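Local coordinates for omega transaminase (PDB 5LHA), which probably transfers amino groups between amines and keto compounds, using a pyridoxal phosphate cofactor that is bound here in its pyridoxamine phosphate form, at residues V65-R71 against P434-L438; F110-M115 against A285-L291. One frame throughout, in Å; residues are numbered along the deposited sequence.

In the fold
The contacts lie in different parts of the fold, their centres 25 Å apart and nearest atoms about 10 Å apart. In sequence they are nested: contact 1 joins the loop before helix 72-85 to the loop before the last helix, 440-457, so 110-115 and 285-291 lie within the span it closes. Contact 2 lies at an edge of the seven-stranded sheet of the fold type I aminotransferases, in which strand 303-308 runs between 115-121 and 288-291. Contact 1 instead adjoins the other sheet, through strand 429-432, and the second subunit. From separate parts of the chain, the side chains of N66 (contact 1) and L291 (contact 2) come to about 11 Å and 10 Å from a bound PMP.

Contact 1: V65-R71 against P434-L438; sequences VNIGHNR and PPLTL
Two loops meet here, each folded into a type I beta turn, V65 to G68 and P435 to L438. The first turn closes weakly, G68 N to V65 O at 3.4 Å; the second has L438 N 3.2 Å from P435 O. The nearest CA atoms are those of N66 and P435, 4.1 Å apart, and a weak hydrogen bond joins L436 N to N66 O at 3.0 Å with an N-H...O angle of 135°. G68 has phi/psi 95/160, where a CB would jam against the carbonyl of I67. R71 sits at the N-cap position of helix 72-85. The contact thus ties the loop ahead of that helix to the one leading from strand 429-432 into helix 440-457, in the class III aminotransferase fold. P435 sets its CB 3.3 Å from V65 O. N66 (chi1 m, chi2 0°) lays CB 3.8 Å from CG of L436 (m, t), while R272 takes both OD1 of N66 and the carbonyl of P434. R71, m at chi1 to chi3, curls back so that NH1 bonds I67 O at 3.0 Å; NH2 forms a salt bridge with E351. T437 (p) points toward the first loop, its CG2 4.1 Å from I67 O and 4.4 Å from R71 NH1, near the guanidinium plane, and its OG1 bonds N45. Y87 of the second subunit packs on V65 and H69.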
loop_
_atom_site.group_PDB
_atom_site.type_symbol
_atom_site.label_atom_id
_atom_site.label_comp_id
_atom_site.label_asym_id
_atom_site.label_seq_id
_atom_site.Cartn_x
_atom_site.Cartn_y
_atom_site.Cartn_z
ATOM N N VAL A 65 -7.905 -6.339 35.944
ATOM C CA VAL A 65 -7.656 -6.894 37.273
ATOM C C VAL A 65 -8.974 -7.480 37.761
ATOM O O VAL A 65 -9.580 -6.982 38.716
ATOM C CB VAL A 65 -7.092 -5.825 38.229
ATOM C CG1 VAL A 65 -6.647 -6.449 39.548
ATOM C CG2 VAL A 65 -5.940 -5.090 37.579
ATOM N N ASN A 66 -9.416 -8.553 37.100
ATOM C CA ASN A 66 -10.785 -9.044 37.218
ATOM C C ASN A 66 -11.013 -9.895 38.456
ATOM O O ASN A 66 -12.170 -10.104 38.842
ATOM C CB ASN A 66 -11.161 -9.831 35.965
ATOM C CG ASN A 66 -11.234 -8.949 34.728
ATOM O OD1 ASN A 66 -10.996 -7.740 34.800
ATOM N ND2 ASN A 66 -11.561 -9.543 33.594
ATOM N N ILE A 67 -9.948 -10.429 39.058
ATOM C CA ILE A 67 -10.060 -11.168 40.310
ATOM C C ILE A 67 -9.704 -10.323 41.523
ATOM O O ILE A 67 -9.719 -10.841 42.649
ATOM C CB ILE A 67 -9.187 -12.434 40.291
ATOM C CG1 ILE A 67 -7.706 -12.043 40.291
ATOM C CG2 ILE A 67 -9.562 -13.296 39.096
ATOM C CD1 ILE A 67 -6.753 -13.212 40.343
ATOM N N GLY A 68 -9.332 -9.064 41.329
ATOM C CA GLY A 68 -8.921 -8.203 42.419
ATOM C C GLY A 68 -7.414 -8.186 42.621
ATOM O O GLY A 68 -6.684 -9.082 42.206
ATOM N N HIS A 69 -6.946 -7.147 43.302
ATOM C CA HIS A 69 -5.521 -7.035 43.561
ATOM C C HIS A 69 -5.098 -7.980 44.683
ATOM O O HIS A 69 -5.889 -8.330 45.564
ATOM C CB HIS A 69 -5.139 -5.604 43.948
ATOM C CG HIS A 69 -5.448 -4.581 42.902
ATOM N ND1 HIS A 69 -4.574 -4.281 41.879
ATOM C CD2 HIS A 69 -6.507 -3.751 42.748
ATOM C CE1 HIS A 69 -5.098 -3.334 41.118
ATOM N NE2 HIS A 69 -6.269 -2.994 41.626
ATOM N N ASN A 70 -3.839 -8.415 44.619
ATOM C CA ASN A 70 -3.159 -9.063 45.748
ATOM C C ASN A 70 -3.794 -10.401 46.145
ATOM O O ASN A 70 -3.880 -10.735 47.328
ATOM C CB ASN A 70 -3.086 -8.120 46.948
ATOM C CG ASN A 70 -1.853 -8.351 47.797
ATOM O OD1 ASN A 70 -0.879 -8.947 47.349
ATOM N ND2 ASN A 70 -1.881 -7.852 49.023
ATOM N N ARG A 71 -4.240 -11.178 45.158
ATOM C CA ARG A 71 -4.739 -12.529 45.426
ATOM C C ARG A 71 -3.573 -13.458 45.770
ATOM O O ARG A 71 -2.641 -13.615 44.971
ATOM C CB ARG A 71 -5.512 -13.064 44.222
ATOM C CG ARG A 71 -6.817 -12.324 43.916
ATOM C CD ARG A 71 -7.828 -12.431 45.061
ATOM N NE ARG A 71 -8.337 -13.786 45.259
ATOM C CZ ARG A 71 -9.475 -14.248 44.744
ATOM N NH1 ARG A 71 -10.242 -13.468 43.989
ATOM N NH2 ARG A 71 -9.851 -15.496 44.984
ATOM N N PRO A 434 -15.039 -2.289 36.669
ATOM C CA PRO A 434 -14.406 -2.724 37.913
ATOM C C PRO A 434 -14.079 -4.205 37.879
ATOM O O PRO A 434 -14.459 -4.908 36.927
ATOM C CB PRO A 434 -15.488 -2.421 38.957
ATOM C CG PRO A 434 -16.756 -2.659 38.210
ATOM C CD PRO A 434 -16.501 -2.159 36.815
ATOM N N PRO A 435 -13.379 -4.719 38.900
ATOM C CA PRO A 435 -13.154 -6.169 38.975
ATOM C C PRO A 435 -14.473 -6.925 38.968
ATOM O O PRO A 435 -15.512 -6.416 39.393
ATOM C CB PRO A 435 -12.403 -6.350 40.298
ATOM C CG PRO A 435 -11.686 -5.035 40.505
ATOM C CD PRO A 435 -12.610 -3.984 39.927
ATOM N N LEU A 436 -14.425 -8.151 38.454
ATOM C CA LEU A 436 -15.635 -8.958 38.352
ATOM C C LEU A 436 -16.093 -9.499 39.699
ATOM O O LEU A 436 -17.194 -10.055 39.786
ATOM C CB LEU A 436 -15.408 -10.099 37.361
ATOM C CG LEU A 436 -14.996 -9.625 35.959
ATOM C CD1 LEU A 436 -15.079 -10.754 34.941
ATOM C CD2 LEU A 436 -15.802 -8.413 35.483
ATOM N N THR A 437 -15.282 -9.343 40.743
ATOM C CA THR A 437 -15.683 -9.669 42.103
ATOM C C THR A 437 -16.500 -8.564 42.766
ATOM O O THR A 437 -16.821 -8.695 43.951
ATOM C CB THR A 437 -14.450 -9.997 42.950
ATOM O OG1 THR A 437 -13.552 -8.882 42.946
ATOM C CG2 THR A 437 -13.746 -11.238 42.404
ATOM N N LEU A 438 -16.847 -7.503 42.031
ATOM C CA LEU A 438 -17.626 -6.401 42.582
ATOM C C LEU A 438 -18.878 -6.907 43.288
ATOM O O LEU A 438 -19.567 -7.805 42.803
ATOM C CB LEU A 438 -18.023 -5.435 41.471
ATOM C CG LEU A 438 -18.561 -4.085 41.934
ATOM C CD1 LEU A 438 -17.411 -3.149 42.248
ATOM C CD2 LEU A 438 -19.461 -3.489 40.874
#

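Contact 2: F110-M115 against A285-L291; sequences FAQERM and APDILCL
A285, the first residue of 285-291, faces the bend of 110-115 that links helix 97-109 to strand 115-121, which starts at M115; its CA is 4.9 Å from that of E113. Within the bend, E113 N bonds F110 O at 3.1 Å and R114 N bonds A111 O at 2.6 Å. E113 (chi1 m, chi2 p) lays its CG 4.0 Å from A285 CA and 4.2 Å from P286 CD, sending its carboxylate to a salt bridge with R280. At P286 and D287 the M115 CE methyl (chi1 and chi2 both m) packs against two backbone carbonyls, 3.5 Å from P286 O and 3.6 Å from D287 O. The CA-to-CB bond of D287 points away; its carboxylate takes the backbone N of L261 and a salt bridge from R251. Strand 288-291 follows, its I288 CA 7.8 Å from that of M115. L289 (m, t) points back toward the bend, with CG 3.7 Å from M115 CE and CD1 over one face of the F110 ring, a CH-pi contact 4.1 Å from the centroid. L291 (m, t) adds CD1, 3.9 Å from F110 CE2. Strand 303-308 lies between strands 115-121 and 288-291, and its L306 touches F110 and M115. Cohesion between the segments is thus van der Waals and mostly apolar, while the carboxylates of E113 and D287 find their polar partners outside them.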
loop_
_atom_site.group_PDB
_atom_site.type_symbol
_atom_site.label_atom_id
_atom_site.label_comp_id
_atom_site.label_asym_id
_atom_site.label_seq_id
_atom_site.Cartn_x
_atom_site.Cartn_y
_atom_site.Cartn_z
ATOM N N PHE A 110 -12.834 -23.805 25.470
ATOM C CA PHE A 110 -13.503 -23.311 24.275
ATOM C C PHE A 110 -13.695 -24.418 23.245
ATOM O O PHE A 110 -13.583 -24.196 22.041
ATOM C CB PHE A 110 -12.737 -22.133 23.683
ATOM C CG PHE A 110 -12.459 -21.043 24.677
ATOM C CD1 PHE A 110 -13.500 -20.429 25.356
ATOM C CD2 PHE A 110 -11.162 -20.628 24.934
ATOM C CE1 PHE A 110 -13.248 -19.428 26.273
ATOM C CE2 PHE A 110 -10.909 -19.621 25.843
ATOM C CZ PHE A 110 -11.951 -19.022 26.514
ATOM N N ALA A 111 -13.975 -25.633 23.719
ATOM C CA ALA A 111 -14.337 -26.700 22.798
ATOM C C ALA A 111 -15.642 -26.372 22.092
ATOM O O ALA A 111 -15.820 -26.695 20.913
ATOM C CB ALA A 111 -14.444 -28.027 23.541
ATOM N N GLN A 112 -16.560 -25.706 22.796
ATOM C CA GLN A 112 -17.805 -25.250 22.184
ATOM C C GLN A 112 -17.552 -24.465 20.907
ATOM O O GLN A 112 -18.380 -24.483 19.991
ATOM C CB GLN A 112 -18.589 -24.400 23.187
ATOM C CG GLN A 112 -19.910 -23.870 22.661
ATOM C CD GLN A 112 -20.696 -23.089 23.703
ATOM O OE1 GLN A 112 -21.548 -22.267 23.359
ATOM N NE2 GLN A 112 -20.425 -23.352 24.980
ATOM N N GLU A 113 -16.414 -23.782 20.818
ATOM C CA GLU A 113 -16.036 -23.058 19.614
ATOM C C GLU A 113 -15.043 -23.834 18.754
ATOM O O GLU A 113 -14.474 -23.264 17.821
ATOM C CB GLU A 113 -15.476 -21.685 19.983
ATOM C CG GLU A 113 -16.511 -20.739 20.598
ATOM C CD GLU A 113 -16.953 -21.160 21.985
ATOM O OE1 GLU A 113 -16.126 -21.730 22.726
ATOM O OE2 GLU A 113 -18.136 -20.940 22.322
ATOM N N ARG A 114 -14.844 -25.125 19.044
ATOM C CA ARG A 114 -13.973 -26.014 18.266
ATOM C C ARG A 114 -12.566 -25.437 18.101
ATOM O O ARG A 114 -11.882 -25.703 17.112
ATOM C CB ARG A 114 -14.595 -26.348 16.902
ATOM C CG ARG A 114 -14.054 -27.636 16.251
ATOM C CD ARG A 114 -14.701 -27.976 14.895
ATOM N NE ARG A 114 -15.223 -26.800 14.188
ATOM C CZ ARG A 114 -14.485 -25.906 13.524
ATOM N NH1 ARG A 114 -13.169 -26.028 13.459
ATOM N NH2 ARG A 114 -15.069 -24.876 12.921
ATOM N N MET A 115 -12.118 -24.643 19.074
ATOM C CA MET A 115 -10.748 -24.147 19.063
ATOM C C MET A 115 -9.772 -25.305 19.213
ATOM O O MET A 115 -9.957 -26.188 20.055
ATOM C CB MET A 115 -10.536 -23.140 20.193
ATOM C CG MET A 115 -11.245 -21.805 20.013
ATOM S SD MET A 115 -10.794 -20.946 18.490
ATOM C CE MET A 115 -12.343 -20.153 18.079
ATOM N N ALA A 285 -20.066 -19.067 17.434
ATOM C CA ALA A 285 -18.716 -19.604 17.414
ATOM C C ALA A 285 -17.911 -18.892 16.335
ATOM O O ALA A 285 -18.148 -19.126 15.139
ATOM C CB ALA A 285 -18.732 -21.108 17.158
ATOM N N PRO A 286 -16.985 -18.012 16.688
ATOM C CA PRO A 286 -16.111 -17.405 15.680
ATOM C C PRO A 286 -15.020 -18.382 15.256
ATOM O O PRO A 286 -14.866 -19.464 15.810
ATOM C CB PRO A 286 -15.528 -16.193 16.407
ATOM C CG PRO A 286 -15.535 -16.597 17.843
ATOM C CD PRO A 286 -16.741 -17.478 18.036
ATOM N N ASP A 287 -14.268 -17.986 14.230
ATOM C CA ASP A 287 -13.170 -18.823 13.762
ATOM C C ASP A 287 -11.911 -18.635 14.601
ATOM O O ASP A 287 -11.141 -19.587 14.766
ATOM C CB ASP A 287 -12.862 -18.527 12.284
ATOM C CG ASP A 287 -14.011 -18.895 11.352
ATOM O OD1 ASP A 287 -14.172 -20.096 11.052
ATOM O OD2 ASP A 287 -14.748 -17.992 10.913
ATOM N N ILE A 288 -11.681 -17.427 15.127
ATOM C CA ILE A 288 -10.479 -17.078 15.883
ATOM C C ILE A 288 -10.876 -16.289 17.127
ATOM O O ILE A 288 -11.795 -15.463 17.077
ATOM C CB ILE A 288 -9.489 -16.257 15.023
ATOM C CG1 ILE A 288 -9.059 -17.053 13.789
ATOM C CG2 ILE A 288 -8.269 -15.839 15.850
ATOM C CD1 ILE A 288 -8.241 -16.255 12.811
ATOM N N LEU A 289 -10.195 -16.558 18.247
ATOM C CA LEU A 289 -10.335 -15.795 19.487
ATOM C C LEU A 289 -9.042 -15.058 19.793
ATOM O O LEU A 289 -7.961 -15.648 19.700
ATOM C CB LEU A 289 -10.669 -16.695 20.675
ATOM C CG LEU A 289 -11.970 -17.478 20.600
ATOM C CD1 LEU A 289 -12.097 -18.365 21.838
ATOM C CD2 LEU A 289 -13.146 -16.515 20.474
ATOM N N CYS A 290 -9.160 -13.776 20.154
ATOM C CA CYS A 290 -8.058 -12.959 20.664
ATOM C C CYS A 290 -8.274 -12.655 22.147
ATOM O O CYS A 290 -9.296 -12.065 22.518
ATOM C CB CYS A 290 -7.930 -11.659 19.865
ATOM S SG CYS A 290 -7.630 -11.840 18.085
ATOM N N LEU A 291 -7.305 -13.036 22.990
ATOM C CA LEU A 291 -7.422 -12.892 24.440
ATOM C C LEU A 291 -6.195 -12.240 25.069
ATOM O O LEU A 291 -5.058 -12.442 24.633
ATOM C CB LEU A 291 -7.642 -14.242 25.127
ATOM C CG LEU A 291 -8.862 -15.050 24.713
ATOM C CD1 LEU A 291 -8.633 -16.507 25.058
ATOM C CD2 LEU A 291 -10.093 -14.502 25.413
#